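PDB 3GAZ: alcohol dehydrogenase superfamily protein from Novosphingobium aromaticivorans, which probably acts as an NAD(P)(H)-dependent oxidoreductase of the medium-chain dehydrogenase/reductase superfamily. Local coordinates for residues K119-L123 and D289-Q293; F135-E140 and F281-E287; V178-R183 and A195-S201; S185-Y189 and A298-D302. All blocks are in the same frame, centred on the assembly; numbering follows the deposited sequence.

From the N terminus, residues 119-123 open the loop that interaction 1 closes at the last turn of helix 278-293. Interaction 2 starts at 135-140 and returns to the same helix at 281-287, within the first loop; Leu291 CD1 meets Phe135 CE1 at 4.1 Å between the two. Interaction 3, 178-183 with 195-201, is local and lies within both. Interaction 4 leaves from 185-189, between the strands of interaction 3, and ends at 298-302, crossing the other three. Interaction 3 builds an edge of the Rossmann sheet; interaction 1 sets the loop after strand 116-118 on helix 278-293, interaction 2 crosses that helix with 132-145, and interaction 4 ties helix 184-193 to the loop after 278-293.

Interaction 1: residues K119-L123 and D289-Q293; sequences KPAAL and DALVQ
The last turn of helix 278-293, residues 289-293, packs against a loop that has left strand 116-118. Lys119 and Pro120 are extended (phi/psi -70/136° and -58/128°); a type I beta turn then runs from Pro120 to Leu123, with Leu123 N hydrogen-bonded to Pro120 O at 3.2 Å. Lys119, chi1 to chi4 t, t, p, p, curls over this turn and donates from NZ to Leu123 O (2.7 Å) and Pro120 O (3.1 Å). The closest CA pair across the contact is Pro120 and Asp289, 5.1 Å apart. Apolar packing centres on Val292 (chi1 t), whose CG1 reaches Pro120 CB at 3.7 Å, Leu123 CG at 4.0 Å and Ala122 CB at 4.1 Å. This is loop-on-helix packing, between the loop after strand 116-118 of the GroES-like part and helix 278-293; Phe92 of strand 90-94 also touches Pro120. The polar link is indirect: with Asp289 at chi1 t, its OD1 lies 3.2 Å from Pro120 CA and accepts from water 1 (2.7 Å), which accepts from Ala121 N (2.8 Å).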
loop_
_atom_site.group_PDB
_atom_site.type_symbol
_atom_site.label_atom_id
_atom_site.label_comp_id
_atom_site.label_asym_id
_atom_site.label_seq_id
_atom_site.Cartn_x
_atom_site.Cartn_y
_atom_site.Cartn_z
ATOM N N LYS A 119 -9.707 -17.730 -16.763
ATOM C CA LYS A 119 -10.728 -16.915 -17.402
ATOM C C LYS A 119 -11.839 -17.805 -17.946
ATOM O O LYS A 119 -11.570 -18.850 -18.531
ATOM C CB LYS A 119 -10.130 -16.111 -18.558
ATOM C CG LYS A 119 -11.152 -15.214 -19.262
ATOM C CD LYS A 119 -10.563 -14.495 -20.464
ATOM C CE LYS A 119 -10.348 -15.442 -21.630
ATOM N NZ LYS A 119 -11.628 -16.058 -22.082
ATOM N N PRO A 120 -13.106 -17.408 -17.739
ATOM C CA PRO A 120 -14.230 -18.200 -18.239
ATOM C C PRO A 120 -14.065 -18.329 -19.750
ATOM O O PRO A 120 -13.881 -17.328 -20.446
ATOM C CB PRO A 120 -15.440 -17.354 -17.855
ATOM C CG PRO A 120 -15.000 -16.740 -16.561
ATOM C CD PRO A 120 -13.575 -16.322 -16.861
ATOM N N ALA A 121 -14.123 -19.557 -20.250
ATOM C CA ALA A 121 -13.947 -19.814 -21.676
ATOM C C ALA A 121 -14.886 -19.045 -22.599
ATOM O O ALA A 121 -14.488 -18.623 -23.686
ATOM C CB ALA A 121 -14.077 -21.319 -21.948
ATOM N N ALA A 122 -16.127 -18.856 -22.165
ATOM C CA ALA A 122 -17.131 -18.177 -22.982
ATOM C C ALA A 122 -17.021 -16.655 -23.079
ATOM O O ALA A 122 -17.711 -16.039 -23.889
ATOM C CB ALA A 122 -18.533 -18.562 -22.486
ATOM N N LEU A 123 -16.164 -16.044 -22.267
ATOM C CA LEU A 123 -16.027 -14.590 -22.288
ATOM C C LEU A 123 -14.795 -14.091 -23.033
ATOM O O LEU A 123 -13.760 -14.758 -23.065
ATOM C CB LEU A 123 -15.965 -14.040 -20.859
ATOM C CG LEU A 123 -17.086 -14.363 -19.866
ATOM C CD1 LEU A 123 -16.793 -13.648 -18.552
ATOM C CD2 LEU A 123 -18.433 -13.923 -20.422
ATOM N N ASP A 289 -16.837 -18.211 -12.635
ATOM C CA ASP A 289 -16.559 -19.008 -13.828
ATOM C C ASP A 289 -17.590 -20.133 -13.967
ATOM O O ASP A 289 -18.074 -20.411 -15.063
ATOM C CB ASP A 289 -15.135 -19.576 -13.738
ATOM C CG ASP A 289 -14.777 -20.483 -14.907
ATOM O OD1 ASP A 289 -15.254 -20.252 -16.041
ATOM O OD2 ASP A 289 -13.991 -21.426 -14.688
ATOM N N ALA A 290 -17.927 -20.769 -12.850
ATOM C CA ALA A 290 -18.910 -21.850 -12.850
ATOM C C ALA A 290 -20.282 -21.344 -13.296
ATOM O O ALA A 290 -21.038 -22.072 -13.943
ATOM C CB ALA A 290 -19.007 -22.465 -11.470
ATOM N N LEU A 291 -20.602 -20.099 -12.946
ATOM C CA LEU A 291 -21.880 -19.501 -13.323
ATOM C C LEU A 291 -21.886 -19.103 -14.792
ATOM O O LEU A 291 -22.913 -19.201 -15.463
ATOM C CB LEU A 291 -22.188 -18.281 -12.448
ATOM C CG LEU A 291 -22.441 -18.594 -10.971
ATOM C CD1 LEU A 291 -22.784 -17.316 -10.220
ATOM C CD2 LEU A 291 -23.575 -19.604 -10.853
ATOM N N VAL A 292 -20.743 -18.645 -15.291
ATOM C CA VAL A 292 -20.643 -18.273 -16.699
ATOM C C VAL A 292 -20.822 -19.550 -17.516
ATOM O O VAL A 292 -21.573 -19.588 -18.492
ATOM C CB VAL A 292 -19.261 -17.671 -17.036
ATOM C CG1 VAL A 292 -19.118 -17.515 -18.549
ATOM C CG2 VAL A 292 -19.098 -16.317 -16.355
ATOM N N GLN A 293 -20.132 -20.598 -17.084
ATOM C CA GLN A 293 -20.163 -21.896 -17.740
ATOM C C GLN A 293 -21.584 -22.440 -17.915
ATOM O O GLN A 293 -21.894 -23.067 -18.930
ATOM C CB GLN A 293 -19.297 -22.871 -16.936
ATOM C CG GLN A 293 -19.094 -24.235 -17.553
ATOM C CD GLN A 293 -17.675 -24.745 -17.346
ATOM O OE1 GLN A 293 -17.038 -24.458 -16.328
ATOM N NE2 GLN A 293 -17.175 -25.512 -18.310
HETATM O O HOH W 1 -14.753 -21.508 -18.413
#

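Interaction 2: residues F135-E140 and F281-E287; sequences FITAWE and FGEMLRE
Helices 135-140 and 281-287 cross at a signed angle of 93°, their axes 10.0 Å apart, with Ile136 and Met284 the nearest CA pair at 6.5 Å. Ile136 CD1 sits over the Phe281 ring face, 4.0 Å from the centroid and 12° off the normal, a CH-pi contact, while Glu140 OE2 lies at the ring edge, 4.2 Å from Phe281 CE1. Met284, a selenomethionine (m, t, m), fills the crossing point. Its CE touches Ile136 CG2 at 3.3 Å, and its SE lies 3.3 Å from CD1 of Trp139 (chi1 t) in an oblique Met-aromatic contact; Met284 O faces CE2 of Phe135 (chi1 t) at 3.2 Å. Leu285 CD2 meets Ile136 CG1 at 4.2 Å. Glu287 (m, m) places CG over the six-membered ring of Trp139, 4.0 Å from its centroid. Phe135 also packs on Ile170 of helix 162-173, and Ile136 and Phe281 on Leu94 of strand 90-94, placing the crossing between Rossmann and GroES-like parts. With no hydrogen bond or salt bridge between them, the segments rely on apolar and aromatic complementarity.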
loop_
_atom_site.group_PDB
_atom_site.type_symbol
_atom_site.label_atom_id
_atom_site.label_comp_id
_atom_site.label_asym_id
_atom_site.label_seq_id
_atom_site.Cartn_x
_atom_site.Cartn_y
_atom_site.Cartn_z
ATOM N N PHE A 135 -18.176 -8.628 -8.950
ATOM C CA PHE A 135 -18.658 -9.968 -8.611
ATOM C C PHE A 135 -18.326 -10.273 -7.153
ATOM O O PHE A 135 -19.174 -10.731 -6.382
ATOM C CB PHE A 135 -18.011 -11.047 -9.488
ATOM C CG PHE A 135 -18.527 -12.435 -9.198
ATOM C CD1 PHE A 135 -19.657 -12.923 -9.851
ATOM C CD2 PHE A 135 -17.930 -13.222 -8.212
ATOM C CE1 PHE A 135 -20.195 -14.174 -9.524
ATOM C CE2 PHE A 135 -18.458 -14.478 -7.872
ATOM C CZ PHE A 135 -19.595 -14.954 -8.531
ATOM N N ILE A 136 -17.072 -10.031 -6.787
ATOM C CA ILE A 136 -16.612 -10.267 -5.427
ATOM C C ILE A 136 -17.416 -9.414 -4.444
ATOM O O ILE A 136 -17.783 -9.876 -3.365
ATOM C CB ILE A 136 -15.106 -9.940 -5.299
ATOM C CG1 ILE A 136 -14.290 -11.003 -6.041
ATOM C CG2 ILE A 136 -14.696 -9.870 -3.834
ATOM C CD1 ILE A 136 -12.809 -10.698 -6.123
ATOM N N THR A 137 -17.696 -8.171 -4.824
ATOM C CA THR A 137 -18.457 -7.281 -3.961
ATOM C C THR A 137 -19.860 -7.853 -3.760
ATOM O O THR A 137 -20.345 -7.955 -2.631
ATOM C CB THR A 137 -18.542 -5.865 -4.571
ATOM O OG1 THR A 137 -17.220 -5.314 -4.675
ATOM C CG2 THR A 137 -19.397 -4.956 -3.705
ATOM N N ALA A 138 -20.496 -8.250 -4.859
ATOM C CA ALA A 138 -21.838 -8.823 -4.807
ATOM C C ALA A 138 -21.863 -10.113 -3.991
ATOM O O ALA A 138 -22.790 -10.352 -3.209
ATOM C CB ALA A 138 -22.335 -9.103 -6.220
ATOM N N TRP A 139 -20.841 -10.939 -4.175
ATOM C CA TRP A 139 -20.749 -12.219 -3.478
ATOM C C TRP A 139 -20.530 -12.083 -1.971
ATOM O O TRP A 139 -21.146 -12.808 -1.181
ATOM C CB TRP A 139 -19.622 -13.056 -4.084
ATOM C CG TRP A 139 -19.533 -14.445 -3.529
ATOM C CD1 TRP A 139 -18.920 -14.838 -2.372
ATOM C CD2 TRP A 139 -20.099 -15.629 -4.105
ATOM N NE1 TRP A 139 -19.067 -16.197 -2.194
ATOM C CE2 TRP A 139 -19.785 -16.706 -3.244
ATOM C CE3 TRP A 139 -20.838 -15.884 -5.269
ATOM C CZ2 TRP A 139 -20.190 -18.021 -3.509
ATOM C CZ3 TRP A 139 -21.242 -17.196 -5.533
ATOM C CH2 TRP A 139 -20.912 -18.245 -4.655
ATOM N N GLU A 140 -19.659 -11.167 -1.563
ATOM C CA GLU A 140 -19.402 -11.003 -0.139
ATOM C C GLU A 140 -20.667 -10.587 0.593
ATOM O O GLU A 140 -20.881 -10.976 1.737
ATOM C CB GLU A 140 -18.301 -9.969 0.110
ATOM C CG GLU A 140 -16.980 -10.314 -0.558
ATOM C CD GLU A 140 -15.798 -9.614 0.083
ATOM O OE1 GLU A 140 -15.917 -8.415 0.429
ATOM O OE2 GLU A 140 -14.741 -10.268 0.231
ATOM N N PHE A 281 -10.350 -14.789 -2.744
ATOM C CA PHE A 281 -10.599 -14.063 -3.987
ATOM C C PHE A 281 -10.648 -14.994 -5.190
ATOM O O PHE A 281 -11.631 -14.999 -5.931
ATOM C CB PHE A 281 -9.535 -12.983 -4.197
ATOM C CG PHE A 281 -9.909 -11.648 -3.615
ATOM C CD1 PHE A 281 -10.801 -11.562 -2.549
ATOM C CD2 PHE A 281 -9.379 -10.475 -4.140
ATOM C CE1 PHE A 281 -11.162 -10.325 -2.015
ATOM C CE2 PHE A 281 -9.730 -9.237 -3.616
ATOM C CZ PHE A 281 -10.628 -9.162 -2.548
ATOM N N GLY A 282 -9.588 -15.773 -5.385
ATOM C CA GLY A 282 -9.562 -16.704 -6.501
ATOM C C GLY A 282 -10.708 -17.695 -6.396
ATOM O O GLY A 282 -11.271 -18.129 -7.402
ATOM N N GLU A 283 -11.058 -18.059 -5.169
ATOM C CA GLU A 283 -12.148 -18.996 -4.950
ATOM C C GLU A 283 -13.470 -18.410 -5.435
ATOM O O GLU A 283 -14.239 -19.087 -6.114
ATOM C CB GLU A 283 -12.249 -19.358 -3.466
ATOM C CG GLU A 283 -11.094 -20.207 -2.948
ATOM C CD GLU A 283 -10.935 -21.511 -3.711
ATOM O OE1 GLU A 283 -10.263 -21.514 -4.763
ATOM O OE2 GLU A 283 -11.493 -22.534 -3.261
HETATM N N MSE A 284 -13.734 -17.153 -5.088
HETATM C CA MSE A 284 -14.970 -16.505 -5.516
HETATM C C MSE A 284 -15.008 -16.383 -7.044
HETATM O O MSE A 284 -16.058 -16.555 -7.653
HETATM C CB MSE A 284 -15.123 -15.114 -4.871
HETATM C CG MSE A 284 -15.567 -15.123 -3.392
HETATM SE SE MSE A 284 -15.911 -13.471 -2.673
HETATM C CE MSE A 284 -14.201 -12.873 -2.439
ATOM N N LEU A 285 -13.861 -16.102 -7.660
ATOM C CA LEU A 285 -13.816 -15.968 -9.115
ATOM C C LEU A 285 -14.049 -17.313 -9.804
ATOM O O LEU A 285 -14.444 -17.366 -10.970
ATOM C CB LEU A 285 -12.484 -15.343 -9.549
ATOM C CG LEU A 285 -12.312 -13.890 -9.071
ATOM C CD1 LEU A 285 -10.987 -13.331 -9.562
ATOM C CD2 LEU A 285 -13.466 -13.035 -9.584
ATOM N N ARG A 286 -13.809 -18.395 -9.071
ATOM C CA ARG A 286 -14.040 -19.738 -9.589
ATOM C C ARG A 286 -15.550 -19.961 -9.600
ATOM O O ARG A 286 -16.091 -20.640 -10.474
ATOM C CB ARG A 286 -13.356 -20.772 -8.697
ATOM C CG ARG A 286 -12.123 -21.373 -9.326
ATOM C CD ARG A 286 -11.033 -21.578 -8.301
ATOM N NE ARG A 286 -9.794 -21.006 -8.802
ATOM C CZ ARG A 286 -8.880 -20.401 -8.056
ATOM N NH1 ARG A 286 -9.045 -20.276 -6.745
ATOM N NH2 ARG A 286 -7.801 -19.910 -8.638
ATOM N N GLU A 287 -16.223 -19.374 -8.616
ATOM C CA GLU A 287 -17.674 -19.463 -8.518
ATOM C C GLU A 287 -18.250 -18.734 -9.724
ATOM O O GLU A 287 -19.188 -19.204 -10.357
ATOM C CB GLU A 287 -18.170 -18.776 -7.246
ATOM C CG GLU A 287 -17.786 -19.451 -5.948
ATOM C CD GLU A 287 -18.477 -20.784 -5.758
ATOM O OE1 GLU A 287 -19.546 -21.002 -6.374
ATOM O OE2 GLU A 287 -17.955 -21.609 -4.980
#

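Interaction 3: residues V178-R183 and A195-S201; sequences VFATAR and ATPIDAS
Ala200, Ile198 and Phe179 lose the most surface in this parallel strand pair, two strands of a beta-alpha-beta crossover in the Rossmann sheet. Strands 178-182 and 196-199 run 4.6 Å apart at closest approach with their directions 31° apart, in the register Phe179-Thr196, Ala180-Pro197, Thr181-Ile198 and Ala182-Asp199. Ile198 is central to the ladder. Its N donates to Ala180 O (2.8 Å), and its O accepts from Ala182 N (3.0 Å) and also makes a short CA-H...O contact with Thr181 CA (2.9 Å). Its side chain (m, t) shares a sheet face with Phe179 and Thr181: CD1 touches Phe179 CB at 3.9 Å, and CG2 meets Thr181 CG2 at 3.7 Å. Thr181 OG1 hydrogen-bonds to Gln157 OE1. Phe179 (chi1 m) sets its ring CD1 3.4 Å from Thr196 CB. The neighbouring rungs are Thr196 N to Val178 O and Ala180 N to Thr196 O, both 3.0 Å. Ala200 ends the ladder, its N donating to Ala182 O at 2.9 Å. Ala200 CB lies over the Arg183 guanidinium, 3.6 Å from Arg183 NE, and Asp199 OD1 makes an Asx turn by accepting from Ser201 N (3.1 Å). Strand 196-199 is one of this sheet's two outermost strands within the chain; strand 153-157 flanks 177-182 on its other side, helices 162-173 and 184-193 pack on the Ala180 face, and helix 204-212 packs on the Ile198 face.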
loop_
_atom_site.group_PDB
_atom_site.type_symbol
_atom_site.label_atom_id
_atom_site.label_comp_id
_atom_site.label_asym_id
_atom_site.label_seq_id
_atom_site.Cartn_x
_atom_site.Cartn_y
_atom_site.Cartn_z
ATOM N N VAL A 178 -35.786 -12.805 -7.171
ATOM C CA VAL A 178 -35.159 -11.497 -7.276
ATOM C C VAL A 178 -35.971 -10.350 -7.865
ATOM O O VAL A 178 -36.663 -10.502 -8.872
ATOM C CB VAL A 178 -33.836 -11.620 -8.067
ATOM C CG1 VAL A 178 -33.090 -10.290 -8.074
ATOM C CG2 VAL A 178 -32.973 -12.718 -7.452
ATOM N N PHE A 179 -35.842 -9.195 -7.216
ATOM C CA PHE A 179 -36.497 -7.950 -7.605
ATOM C C PHE A 179 -35.390 -6.898 -7.624
ATOM O O PHE A 179 -34.452 -6.972 -6.825
ATOM C CB PHE A 179 -37.542 -7.554 -6.560
ATOM C CG PHE A 179 -38.611 -8.583 -6.352
ATOM C CD1 PHE A 179 -39.843 -8.462 -6.989
ATOM C CD2 PHE A 179 -38.381 -9.693 -5.543
ATOM C CE1 PHE A 179 -40.832 -9.429 -6.826
ATOM C CE2 PHE A 179 -39.368 -10.671 -5.371
ATOM C CZ PHE A 179 -40.596 -10.535 -6.018
ATOM N N ALA A 180 -35.487 -5.918 -8.515
ATOM C CA ALA A 180 -34.454 -4.890 -8.569
ATOM C C ALA A 180 -34.977 -3.527 -9.000
ATOM O O ALA A 180 -35.770 -3.426 -9.935
ATOM C CB ALA A 180 -33.328 -5.337 -9.508
ATOM N N THR A 181 -34.536 -2.483 -8.301
ATOM C CA THR A 181 -34.936 -1.128 -8.638
ATOM C C THR A 181 -33.898 -0.599 -9.617
ATOM O O THR A 181 -32.704 -0.883 -9.482
ATOM C CB THR A 181 -34.977 -0.200 -7.401
ATOM O OG1 THR A 181 -33.683 -0.153 -6.785
ATOM C CG2 THR A 181 -36.005 -0.697 -6.396
ATOM N N ALA A 182 -34.354 0.155 -10.609
ATOM C CA ALA A 182 -33.450 0.704 -11.606
ATOM C C ALA A 182 -34.099 1.882 -12.311
ATOM O O ALA A 182 -35.306 2.092 -12.212
ATOM C CB ALA A 182 -33.080 -0.364 -12.614
ATOM N N ARG A 183 -33.289 2.653 -13.020
ATOM C CA ARG A 183 -33.799 3.804 -13.739
ATOM C C ARG A 183 -34.262 3.388 -15.124
ATOM O O ARG A 183 -33.746 2.431 -15.699
ATOM C CB ARG A 183 -32.723 4.890 -13.823
ATOM C CG ARG A 183 -32.472 5.584 -12.485
ATOM C CD ARG A 183 -33.711 6.350 -12.009
ATOM N NE ARG A 183 -33.612 6.765 -10.611
ATOM C CZ ARG A 183 -34.485 7.560 -9.997
ATOM N NH1 ARG A 183 -35.532 8.041 -10.657
ATOM N NH2 ARG A 183 -34.321 7.867 -8.717
ATOM N N ALA A 195 -35.188 -10.899 -13.394
ATOM C CA ALA A 195 -35.609 -10.289 -12.142
ATOM C C ALA A 195 -36.817 -9.402 -12.400
ATOM O O ALA A 195 -37.038 -8.959 -13.529
ATOM C CB ALA A 195 -34.473 -9.464 -11.560
ATOM N N THR A 196 -37.600 -9.152 -11.356
ATOM C CA THR A 196 -38.774 -8.301 -11.475
ATOM C C THR A 196 -38.332 -6.854 -11.340
ATOM O O THR A 196 -37.885 -6.427 -10.274
ATOM C CB THR A 196 -39.818 -8.604 -10.378
ATOM O OG1 THR A 196 -40.301 -9.944 -10.535
ATOM C CG2 THR A 196 -40.987 -7.626 -10.469
ATOM N N PRO A 197 -38.445 -6.077 -12.426
ATOM C CA PRO A 197 -38.046 -4.669 -12.413
ATOM C C PRO A 197 -38.952 -3.764 -11.589
ATOM O O PRO A 197 -40.171 -3.939 -11.553
ATOM C CB PRO A 197 -38.067 -4.296 -13.890
ATOM C CG PRO A 197 -39.191 -5.139 -14.419
ATOM C CD PRO A 197 -38.917 -6.475 -13.763
ATOM N N ILE A 198 -38.333 -2.786 -10.936
ATOM C CA ILE A 198 -39.043 -1.821 -10.115
ATOM C C ILE A 198 -38.463 -0.443 -10.396
ATOM O O ILE A 198 -37.273 -0.209 -10.186
ATOM C CB ILE A 198 -38.882 -2.143 -8.611
ATOM C CG1 ILE A 198 -39.554 -3.483 -8.297
ATOM C CG2 ILE A 198 -39.458 -1.010 -7.768
ATOM C CD1 ILE A 198 -39.259 -4.021 -6.900
ATOM N N ASP A 199 -39.301 0.463 -10.887
ATOM C CA ASP A 199 -38.856 1.817 -11.185
ATOM C C ASP A 199 -38.280 2.411 -9.899
ATOM O O ASP A 199 -38.966 2.492 -8.882
ATOM C CB ASP A 199 -40.034 2.654 -11.687
ATOM C CG ASP A 199 -39.593 3.908 -12.410
ATOM O OD1 ASP A 199 -39.001 4.798 -11.762
ATOM O OD2 ASP A 199 -39.840 3.999 -13.629
ATOM N N ALA A 200 -37.013 2.814 -9.957
ATOM C CA ALA A 200 -36.306 3.372 -8.805
ATOM C C ALA A 200 -36.938 4.610 -8.177
ATOM O O ALA A 200 -36.511 5.050 -7.108
ATOM C CB ALA A 200 -34.852 3.672 -9.188
ATOM N N SER A 201 -37.949 5.173 -8.831
ATOM C CA SER A 201 -38.620 6.361 -8.306
ATOM C C SER A 201 -39.744 5.997 -7.335
ATOM O O SER A 201 -40.235 6.845 -6.596
ATOM C CB SER A 201 -39.196 7.189 -9.456
ATOM O OG SER A 201 -40.209 6.467 -10.135
HETATM O O HOH W 2 -39.015 -11.903 -9.219
HETATM O O HOH W 3 -37.720 7.002 -12.578
#

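Interaction 4: residues S185-Y189 and A298-D302; sequences SDLEY and APRLD
A stacked arginine-tyrosine pair, reinforced by a salt bridge, joins helix 184-193 of the Rossmann beta-alpha-beta unit to the loop that follows helix 278-293. The backbones stay well apart, the nearest CA atoms being Tyr189 and Arg300 at 9.4 Å, so long side chains make the contact. Arg300 is backbone-extended (phi/psi -89/110°) and all-trans from chi1 to chi4, a straight arm directed at the helix. Ser185 contributes little: its O lies near the plane of the guanidinium, 4.5 Å from Arg300 NH2. At Asp186 (chi1 m) the charges meet, with OD1 accepting from Arg300 NH1 at 2.6 Å and from Arg300 NH2 at 2.8 Å, one carboxylate oxygen bridging both terminal nitrogens. The side chain of Leu187 packs on Pro197 and Asp199 of strand 196-199. Tyr189 (chi1 t) lies beneath the arm. The guanidinium lies flat on the ring, nearly parallel to it, with the planes at 8° and the centres 4.1 Å apart, a cation-pi stack with Arg300 CZ 23° off the ring normal, and Arg300 CD adds a CH-pi contact 3.7 Å from the centroid. Arg300 NH1 also hydrogen-bonds to Gly160 O, placing the cation beside the glycine-rich turn before helix 162-173. At the far end of the ring, Tyr189 OH sits 3.5 Å from Arg300 CB and 2.7 Å from water 4, which donates to Ala298 O at 2.5 Å.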
loop_
_atom_site.group_PDB
_atom_site.type_symbol
_atom_site.label_atom_id
_atom_site.label_comp_id
_atom_site.label_asym_id
_atom_site.label_seq_id
_atom_site.Cartn_x
_atom_site.Cartn_y
_atom_site.Cartn_z
ATOM N N SER A 185 -33.957 3.462 -18.408
ATOM C CA SER A 185 -33.138 2.735 -19.372
ATOM C C SER A 185 -32.699 1.328 -18.959
ATOM O O SER A 185 -32.473 0.472 -19.814
ATOM C CB SER A 185 -31.899 3.569 -19.720
ATOM O OG SER A 185 -31.142 3.870 -18.557
ATOM N N ASP A 186 -32.584 1.081 -17.660
ATOM C CA ASP A 186 -32.144 -0.227 -17.187
ATOM C C ASP A 186 -33.262 -1.202 -16.819
ATOM O O ASP A 186 -33.007 -2.395 -16.643
ATOM C CB ASP A 186 -31.207 -0.060 -15.988
ATOM C CG ASP A 186 -29.958 0.733 -16.327
ATOM O OD1 ASP A 186 -29.327 0.449 -17.365
ATOM O OD2 ASP A 186 -29.601 1.634 -15.545
ATOM N N LEU A 187 -34.493 -0.704 -16.707
ATOM C CA LEU A 187 -35.626 -1.557 -16.345
ATOM C C LEU A 187 -35.778 -2.761 -17.270
ATOM O O LEU A 187 -36.089 -3.867 -16.825
ATOM C CB LEU A 187 -36.925 -0.740 -16.350
ATOM C CG LEU A 187 -37.016 0.347 -15.273
ATOM C CD1 LEU A 187 -38.264 1.186 -15.499
ATOM C CD2 LEU A 187 -37.035 -0.292 -13.890
ATOM N N GLU A 188 -35.562 -2.535 -18.559
ATOM C CA GLU A 188 -35.678 -3.587 -19.552
ATOM C C GLU A 188 -34.550 -4.602 -19.386
ATOM O O GLU A 188 -34.759 -5.810 -19.516
ATOM C CB GLU A 188 -35.626 -2.979 -20.951
ATOM C CG GLU A 188 -36.007 -3.941 -22.036
ATOM C CD GLU A 188 -37.325 -4.613 -21.741
ATOM O OE1 GLU A 188 -38.291 -3.904 -21.384
ATOM O OE2 GLU A 188 -37.389 -5.849 -21.866
ATOM N N TYR A 189 -33.355 -4.096 -19.105
ATOM C CA TYR A 189 -32.187 -4.941 -18.912
ATOM C C TYR A 189 -32.388 -5.860 -17.706
ATOM O O TYR A 189 -32.111 -7.059 -17.776
ATOM C CB TYR A 189 -30.938 -4.075 -18.703
ATOM C CG TYR A 189 -29.737 -4.862 -18.235
ATOM C CD1 TYR A 189 -29.032 -5.687 -19.110
ATOM C CD2 TYR A 189 -29.345 -4.833 -16.898
ATOM C CE1 TYR A 189 -27.965 -6.471 -18.665
ATOM C CE2 TYR A 189 -28.282 -5.614 -16.439
ATOM C CZ TYR A 189 -27.598 -6.429 -17.324
ATOM O OH TYR A 189 -26.560 -7.211 -16.872
ATOM N N ALA A 298 -23.516 -13.218 -16.938
ATOM C CA ALA A 298 -23.017 -12.471 -18.082
ATOM C C ALA A 298 -22.768 -11.035 -17.640
ATOM O O ALA A 298 -23.685 -10.339 -17.203
ATOM C CB ALA A 298 -24.033 -12.496 -19.212
ATOM N N PRO A 299 -21.515 -10.572 -17.735
ATOM C CA PRO A 299 -21.226 -9.198 -17.324
ATOM C C PRO A 299 -21.863 -8.207 -18.294
ATOM O O PRO A 299 -21.993 -8.493 -19.485
ATOM C CB PRO A 299 -19.704 -9.146 -17.377
ATOM C CG PRO A 299 -19.402 -10.029 -18.555
ATOM C CD PRO A 299 -20.317 -11.218 -18.300
ATOM N N ARG A 300 -22.282 -7.056 -17.779
ATOM C CA ARG A 300 -22.865 -6.032 -18.629
ATOM C C ARG A 300 -21.677 -5.198 -19.089
ATOM O O ARG A 300 -21.062 -4.482 -18.298
ATOM C CB ARG A 300 -23.857 -5.162 -17.847
ATOM C CG ARG A 300 -24.775 -4.354 -18.754
ATOM C CD ARG A 300 -25.694 -3.426 -17.977
ATOM N NE ARG A 300 -26.687 -2.816 -18.854
ATOM C CZ ARG A 300 -27.500 -1.828 -18.493
ATOM N NH1 ARG A 300 -27.436 -1.326 -17.264
ATOM N NH2 ARG A 300 -28.387 -1.348 -19.360
ATOM N N LEU A 301 -21.354 -5.302 -20.373
ATOM C CA LEU A 301 -20.213 -4.600 -20.938
ATOM C C LEU A 301 -20.600 -3.533 -21.956
ATOM O O LEU A 301 -21.244 -3.834 -22.961
ATOM C CB LEU A 301 -19.281 -5.626 -21.592
ATOM C CG LEU A 301 -18.036 -5.155 -22.341
ATOM C CD1 LEU A 301 -17.081 -4.467 -21.377
ATOM C CD2 LEU A 301 -17.361 -6.351 -22.984
ATOM N N ASP A 302 -20.214 -2.287 -21.689
ATOM C CA ASP A 302 -20.508 -1.191 -22.614
ATOM C C ASP A 302 -19.718 -1.523 -23.890
ATOM O O ASP A 302 -18.526 -1.828 -23.826
ATOM C CB ASP A 302 -20.053 0.141 -22.006
ATOM C CG ASP A 302 -20.429 1.340 -22.860
ATOM O OD1 ASP A 302 -19.925 1.447 -23.998
ATOM O OD2 ASP A 302 -21.228 2.180 -22.388
HETATM O O HOH W 4 -25.464 -9.071 -18.418
#